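Local coordinates for Mlr3007 protein (Mesorhizobium loti, PDB 3QQM), which probably transfers amino groups between leucine, isoleucine or valine and 2-oxoglutarate as a pyridoxal-phosphate-dependent branched-chain aminotransferase, at residues 49-60 / 75-85. Sequence-based numbering, arbitrary orientation.
Sequences FACDPQRIAEVL and LALARNGDATA. With EDO (1,2-ethanediol), chain Q.
The carbonyl oxygen of Gly81 is gripped twice: Arg55 NH1 reaches Gly81 O at 3.0 Å in a weak, bent bond, and a water bridges it to the backbone N of Asp52, the helix N-cap residue. The length of arginine suits this reach: Arg55 sends CG anti to its backbone N (chi1 172°), then bends at chi3 to bring the guanidinium edge to that oxygen. Asp82 OD1, well out of the guanidinium plane, adds at most a long-range attraction. Nearer the start of 49-60, Ala50 N donates an almost straight bond to Arg79 O (3.0 Å). Gly81, at positive phi, follows the type I turn as the G1 bulge residue of the hairpin; a CB would jam against the carbonyl oxygen of Asn80 and press on Ala50 CB. Instead, Gly81 CA meets Ala50 O at 3.3 Å in a CA-H...O contact. Phe49 lays one ring face over Arg79 CA, a CH-pi contact, while its CE1 sits over a face of the Arg79 guanidinium, the planes tilted 53° apart, so this is no parallel stack. Arg79 NE is salt-bridged to Asp15. Replacing Phe49 by an alanine is likely to leave a gap beneath the turn and one side of the guanidinium uncovered, though the Asp15 bridge would remain. Along the helix, Ile56, Val59 and Leu60 turn their methyls onto the strands. Leu75 divides its own, CD1 touching Val59 CG2 and Leu60 CD2 (both 3.8 Å), CD2 touching Ile56 CG2. Small Ala83 and Ala85 let the axis of helix 53-60 come within 7.6 Å of that of strand 83-85. In this alpha/beta layer packing, helix 53-64 covers the hairpin of strand 71-78 and edge strand 83-89 in the N-terminal part of a class-IV aminotransferase fold.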
ATOM      1  N   PHE A  49       7.539  -8.953  16.933  1.00 20.64           N
ATOM      2  CA  PHE A  49       8.659  -8.027  16.708  1.00 20.90           C
ATOM      3  C   PHE A  49       8.936  -7.144  17.935  1.00 21.52           C
ATOM      4  O   PHE A  49       8.012  -6.612  18.530  1.00 21.52           O
ATOM      5  CB  PHE A  49       8.368  -7.128  15.505  1.00 19.87           C
ATOM      6  CG  PHE A  49       8.704  -7.732  14.198  1.00 19.38           C
ATOM      7  CD1 PHE A  49       8.175  -8.954  13.816  1.00 20.09           C
ATOM      8  CD2 PHE A  49       9.495  -7.042  13.301  1.00 19.28           C
ATOM      9  CE1 PHE A  49       8.489  -9.515  12.580  1.00 20.37           C
ATOM     10  CE2 PHE A  49       9.804  -7.579  12.058  1.00 19.43           C
ATOM     11  CZ  PHE A  49       9.297  -8.816  11.691  1.00 19.67           C
ATOM     12  N   ALA A  50      10.197  -7.009  18.329  1.00 22.34           N
ATOM     13  CA  ALA A  50      10.522  -6.088  19.426  1.00 23.11           C
ATOM     14  C   ALA A  50      10.241  -4.735  18.795  1.00 22.94           C
ATOM     15  O   ALA A  50      10.530  -4.539  17.616  1.00 21.87           O
ATOM     16  CB  ALA A  50      11.978  -6.210  19.867  1.00 23.17           C
ATOM     17  N   CYS A  51       9.587  -3.844  19.535  1.00 23.94           N
ATOM     18  CA  CYS A  51       9.228  -2.525  19.009  1.00 24.34           C
ATOM     19  C   CYS A  51       9.227  -1.472  20.105  1.00 24.74           C
ATOM     20  O   CYS A  51       8.384  -1.499  20.991  1.00 25.38           O
ATOM     21  CB  CYS A  51       7.848  -2.588  18.377  1.00 23.94           C
ATOM     22  SG  CYS A  51       7.424  -1.124  17.445  1.00 26.12           S
ATOM     23  N   ASP A  52      10.182  -0.556  20.044  1.00 24.94           N
ATOM     24  CA  ASP A  52      10.316   0.504  21.043  1.00 25.19           C
ATOM     25  C   ASP A  52       9.864   1.841  20.419  1.00 24.74           C
ATOM     26  O   ASP A  52      10.582   2.437  19.635  1.00 24.29           O
ATOM     27  CB  ASP A  52      11.754   0.579  21.518  1.00 25.47           C
ATOM     28  CG  ASP A  52      11.973   1.666  22.544  1.00 26.09           C
ATOM     29  OD1 ASP A  52      11.022   2.424  22.832  1.00 25.72           O
ATOM     30  OD2 ASP A  52      13.103   1.762  23.070  1.00 26.48           O
ATOM     31  N   PRO A  53       8.661   2.305  20.772  1.00 24.80           N
ATOM     32  CA  PRO A  53       8.132   3.548  20.199  1.00 24.36           C
ATOM     33  C   PRO A  53       9.036   4.776  20.356  1.00 24.72           C
ATOM     34  O   PRO A  53       9.023   5.661  19.491  1.00 24.15           O
ATOM     35  CB  PRO A  53       6.833   3.747  20.964  1.00 24.42           C
ATOM     36  CG  PRO A  53       6.435   2.395  21.383  1.00 24.71           C
ATOM     37  CD  PRO A  53       7.674   1.637  21.639  1.00 24.81           C
ATOM     38  N   GLN A  54       9.801   4.832  21.439  1.00 25.51           N
ATOM     39  CA  GLN A  54      10.691   5.959  21.686  1.00 26.36           C
ATOM     40  C   GLN A  54      11.769   5.964  20.591  1.00 25.92           C
ATOM     41  O   GLN A  54      12.132   7.024  20.045  1.00 25.57           O
ATOM     42  CB  GLN A  54      11.270   5.886  23.128  1.00 27.54           C
ATOM     43  CG  GLN A  54      11.974   7.179  23.644  1.00 30.39           C
ATOM     44  CD  GLN A  54      12.262   7.172  25.207  1.00 34.50           C
ATOM     45  OE1 GLN A  54      12.013   6.173  25.906  1.00 36.56           O
ATOM     46  NE2 GLN A  54      12.757   8.312  25.733  1.00 36.46           N
ATOM     47  N   ARG A  55      12.223   4.770  20.226  1.00 25.56           N
ATOM     48  CA  ARG A  55      13.224   4.599  19.176  1.00 25.40           C
ATOM     49  C   ARG A  55      12.656   4.921  17.769  1.00 24.16           C
ATOM     50  O   ARG A  55      13.362   5.477  16.908  1.00 23.72           O
ATOM     51  CB  ARG A  55      13.752   3.179  19.228  1.00 25.87           C
ATOM     52  CG  ARG A  55      14.651   2.790  18.100  1.00 27.11           C
ATOM     53  CD  ARG A  55      15.008   1.300  18.207  1.00 29.78           C
ATOM     54  NE  ARG A  55      15.683   0.989  19.479  1.00 32.22           N
ATOM     55  CZ  ARG A  55      16.151  -0.211  19.800  1.00 33.54           C
ATOM     56  NH1 ARG A  55      16.059  -1.221  18.927  1.00 33.72           N
ATOM     57  NH2 ARG A  55      16.744  -0.397  20.985  1.00 34.01           N
ATOM     58  N   ILE A  56      11.396   4.551  17.545  1.00 22.97           N
ATOM     59  CA  ILE A  56      10.732   4.834  16.284  1.00 22.01           C
ATOM     60  C   ILE A  56      10.657   6.349  16.131  1.00 21.44           C
ATOM     61  O   ILE A  56      10.993   6.875  15.102  1.00 20.80           O
ATOM     62  CB  ILE A  56       9.304   4.200  16.213  1.00 21.50           C
ATOM     63  CG1 ILE A  56       9.398   2.682  16.233  1.00 21.75           C
ATOM     64  CG2 ILE A  56       8.572   4.661  14.979  1.00 20.73           C
ATOM     65  CD1 ILE A  56      10.217   2.117  15.121  1.00 21.73           C
ATOM     66  N   ALA A  57      10.214   7.036  17.178  1.00 21.50           N
ATOM     67  CA  ALA A  57      10.131   8.504  17.154  1.00 21.80           C
ATOM     68  C   ALA A  57      11.505   9.128  16.908  1.00 22.15           C
ATOM     69  O   ALA A  57      11.595  10.132  16.227  1.00 22.40           O
ATOM     70  CB  ALA A  57       9.513   9.058  18.458  1.00 21.87           C
ATOM     71  N   GLU A  58      12.568   8.529  17.463  1.00 22.59           N
ATOM     72  CA  GLU A  58      13.918   9.040  17.285  1.00 23.20           C
ATOM     73  C   GLU A  58      14.338   8.971  15.841  1.00 22.07           C
ATOM     74  O   GLU A  58      14.786   9.977  15.291  1.00 21.94           O
ATOM     75  CB  GLU A  58      14.968   8.296  18.164  1.00 24.56           C
ATOM     76  CG  GLU A  58      14.901   8.610  19.696  1.00 27.59           C
ATOM     77  CD  GLU A  58      15.881   7.769  20.565  1.00 32.59           C
ATOM     78  OE1 GLU A  58      15.961   8.057  21.797  1.00 36.41           O
ATOM     79  OE2 GLU A  58      16.561   6.822  20.045  1.00 34.98           O
ATOM     80  N   VAL A  59      14.213   7.799  15.212  1.00 20.86           N
ATOM     81  CA  VAL A  59      14.641   7.682  13.812  1.00 20.18           C
ATOM     82  C   VAL A  59      13.807   8.580  12.872  1.00 19.23           C
ATOM     83  O   VAL A  59      14.351   9.194  11.963  1.00 18.98           O
ATOM     84  CB  VAL A  59      14.679   6.214  13.299  1.00 20.21           C
ATOM     85  CG1 VAL A  59      15.633   5.406  14.130  1.00 21.42           C
ATOM     86  CG2 VAL A  59      13.294   5.562  13.300  1.00 19.57           C
ATOM     87  N   LEU A  60      12.500   8.667  13.103  1.00 18.38           N
ATOM     88  CA  LEU A  60      11.639   9.521  12.270  1.00 17.83           C
ATOM     89  C   LEU A  60      12.022  11.007  12.433  1.00 18.29           C
ATOM     90  O   LEU A  60      12.160  11.726  11.446  1.00 17.91           O
ATOM     91  CB  LEU A  60      10.169   9.307  12.595  1.00 17.14           C
ATOM     92  CG  LEU A  60       9.613   7.952  12.192  1.00 16.33           C
ATOM     93  CD1 LEU A  60       8.208   7.739  12.776  1.00 15.16           C
ATOM     94  CD2 LEU A  60       9.634   7.802  10.668  1.00 14.01           C
ATOM     95  N   LEU A  75       9.805   3.859   6.750  1.00 15.75           N
ATOM     96  CA  LEU A  75      10.126   3.381   8.103  1.00 15.63           C
ATOM     97  C   LEU A  75      10.170   1.867   8.049  1.00 15.28           C
ATOM     98  O   LEU A  75       9.262   1.267   7.490  1.00 15.21           O
ATOM     99  CB  LEU A  75       9.053   3.812   9.082  1.00 15.25           C
ATOM    100  CG  LEU A  75       9.264   3.456  10.548  1.00 15.85           C
ATOM    101  CD1 LEU A  75      10.504   4.158  11.121  1.00 14.38           C
ATOM    102  CD2 LEU A  75       7.991   3.802  11.369  1.00 15.56           C
ATOM    103  N   ALA A  76      11.221   1.252   8.603  1.00 15.16           N
ATOM    104  CA  ALA A  76      11.363  -0.210   8.600  1.00 14.92           C
ATOM    105  C   ALA A  76      11.751  -0.730   9.976  1.00 15.14           C
ATOM    106  O   ALA A  76      12.546  -0.121  10.671  1.00 14.94           O
ATOM    107  CB  ALA A  76      12.387  -0.664   7.563  1.00 14.97           C
ATOM    108  N   LEU A  77      11.177  -1.875  10.341  1.00 15.23           N
ATOM    109  CA  LEU A  77      11.429  -2.514  11.622  1.00 15.44           C
ATOM    110  C   LEU A  77      11.794  -3.997  11.464  1.00 15.80           C
ATOM    111  O   LEU A  77      11.077  -4.764  10.819  1.00 15.43           O
ATOM    112  CB  LEU A  77      10.174  -2.408  12.475  1.00 15.09           C
ATOM    113  CG  LEU A  77      10.210  -2.986  13.883  1.00 15.27           C
ATOM    114  CD1 LEU A  77      11.170  -2.177  14.781  1.00 14.62           C
ATOM    115  CD2 LEU A  77       8.785  -3.016  14.451  1.00 13.66           C
ATOM    116  N   ALA A  78      12.903  -4.384  12.066  1.00 16.54           N
ATOM    117  CA  ALA A  78      13.356  -5.766  12.070  1.00 17.39           C
ATOM    118  C   ALA A  78      12.874  -6.419  13.375  1.00 17.81           C
ATOM    119  O   ALA A  78      12.649  -5.723  14.382  1.00 17.76           O
ATOM    120  CB  ALA A  78      14.880  -5.856  11.951  1.00 17.48           C
ATOM    121  N   ARG A  79      12.710  -7.743  13.336  1.00 18.16           N
ATOM    122  CA  ARG A  79      12.239  -8.521  14.473  1.00 18.78           C
ATOM    123  C   ARG A  79      13.044  -8.268  15.766  1.00 19.24           C
ATOM    124  O   ARG A  79      12.492  -8.354  16.863  1.00 19.31           O
ATOM    125  CB  ARG A  79      12.260 -10.006  14.113  1.00 19.38           C
ATOM    126  CG  ARG A  79      11.760 -10.958  15.204  1.00 20.78           C
ATOM    127  CD  ARG A  79      11.911 -12.397  14.762  1.00 22.27           C
ATOM    128  NE  ARG A  79      11.273 -12.618  13.464  1.00 22.59           N
ATOM    129  CZ  ARG A  79       9.967 -12.850  13.285  1.00 23.79           C
ATOM    130  NH1 ARG A  79       9.123 -12.874  14.322  1.00 24.65           N
ATOM    131  NH2 ARG A  79       9.489 -13.037  12.059  1.00 23.33           N
ATOM    132  N   ASN A  80      14.327  -7.951  15.642  1.00 19.15           N
ATOM    133  CA  ASN A  80      15.125  -7.664  16.824  1.00 19.99           C
ATOM    134  C   ASN A  80      14.921  -6.236  17.373  1.00 19.56           C
ATOM    135  O   ASN A  80      15.566  -5.850  18.364  1.00 20.10           O
ATOM    136  CB  ASN A  80      16.623  -7.955  16.577  1.00 20.49           C
ATOM    137  CG  ASN A  80      17.231  -7.133  15.412  1.00 20.69           C
ATOM    138  OD1 ASN A  80      16.688  -6.108  14.958  1.00 17.99           O
ATOM    139  ND2 ASN A  80      18.374  -7.596  14.937  1.00 21.24           N
ATOM    140  N   GLY A  81      14.025  -5.460  16.749  1.00 18.49           N
ATOM    141  CA  GLY A  81      13.766  -4.070  17.189  1.00 17.78           C
ATOM    142  C   GLY A  81      14.587  -3.017  16.429  1.00 17.50           C
ATOM    143  O   GLY A  81      14.341  -1.825  16.595  1.00 16.75           O
ATOM    144  N   ASP A  82      15.563  -3.448  15.613  1.00 17.42           N
ATOM    145  CA  ASP A  82      16.371  -2.511  14.809  1.00 17.63           C
ATOM    146  C   ASP A  82      15.420  -1.785  13.879  1.00 17.07           C
ATOM    147  O   ASP A  82      14.471  -2.402  13.338  1.00 16.77           O
ATOM    148  CB  ASP A  82      17.501  -3.208  14.002  1.00 17.76           C
ATOM    149  CG  ASP A  82      18.647  -3.775  14.901  1.00 18.60           C
ATOM    150  OD1 ASP A  82      18.657  -3.509  16.119  1.00 17.14           O
ATOM    151  OD2 ASP A  82      19.545  -4.498  14.372  1.00 18.96           O
ATOM    152  N   ALA A  83      15.639  -0.482  13.724  1.00 16.82           N
ATOM    153  CA  ALA A  83      14.788   0.359  12.886  1.00 16.23           C
ATOM    154  C   ALA A  83      15.530   1.387  12.052  1.00 16.17           C
ATOM    155  O   ALA A  83      16.587   1.885  12.432  1.00 16.67           O
ATOM    156  CB  ALA A  83      13.770   1.085  13.751  1.00 16.04           C
ATOM    157  N   THR A  84      14.942   1.710  10.910  1.00 15.87           N
ATOM    158  CA  THR A  84      15.475   2.702  10.021  1.00 16.02           C
ATOM    159  C   THR A  84      14.366   3.581   9.495  1.00 15.66           C
ATOM    160  O   THR A  84      13.211   3.169   9.417  1.00 15.18           O
ATOM    161  CB  THR A  84      16.219   2.071   8.785  1.00 16.46           C
ATOM    162  OG1 THR A  84      15.285   1.310   7.988  1.00 15.82           O
ATOM    163  CG2 THR A  84      17.389   1.190   9.238  1.00 15.71           C
ATOM    164  N   ALA A  85      14.739   4.811   9.157  1.00 15.97           N
ATOM    165  CA  ALA A  85      13.842   5.771   8.553  1.00 15.72           C
ATOM    166  C   ALA A  85      14.633   6.523   7.480  1.00 16.38           C
ATOM    167  O   ALA A  85      15.748   6.997   7.719  1.00 16.71           O
ATOM    168  CB  ALA A  85      13.276   6.720   9.574  1.00 15.48           C
TER
HETATM  169  C1  EDO Q 265      16.557  -2.744  10.446  1.00 17.64           C
HETATM  170  O1  EDO Q 265      17.222  -3.454   9.400  1.00 18.75           O
HETATM  171  C2  EDO Q 265      15.319  -2.009   9.920  1.00 17.92           C
HETATM  172  O2  EDO Q 265      15.463  -1.548   8.576  1.00 17.66           O
HETATM  173  O   HOH W   1      12.458  -1.092  18.523  1.00 31.68           O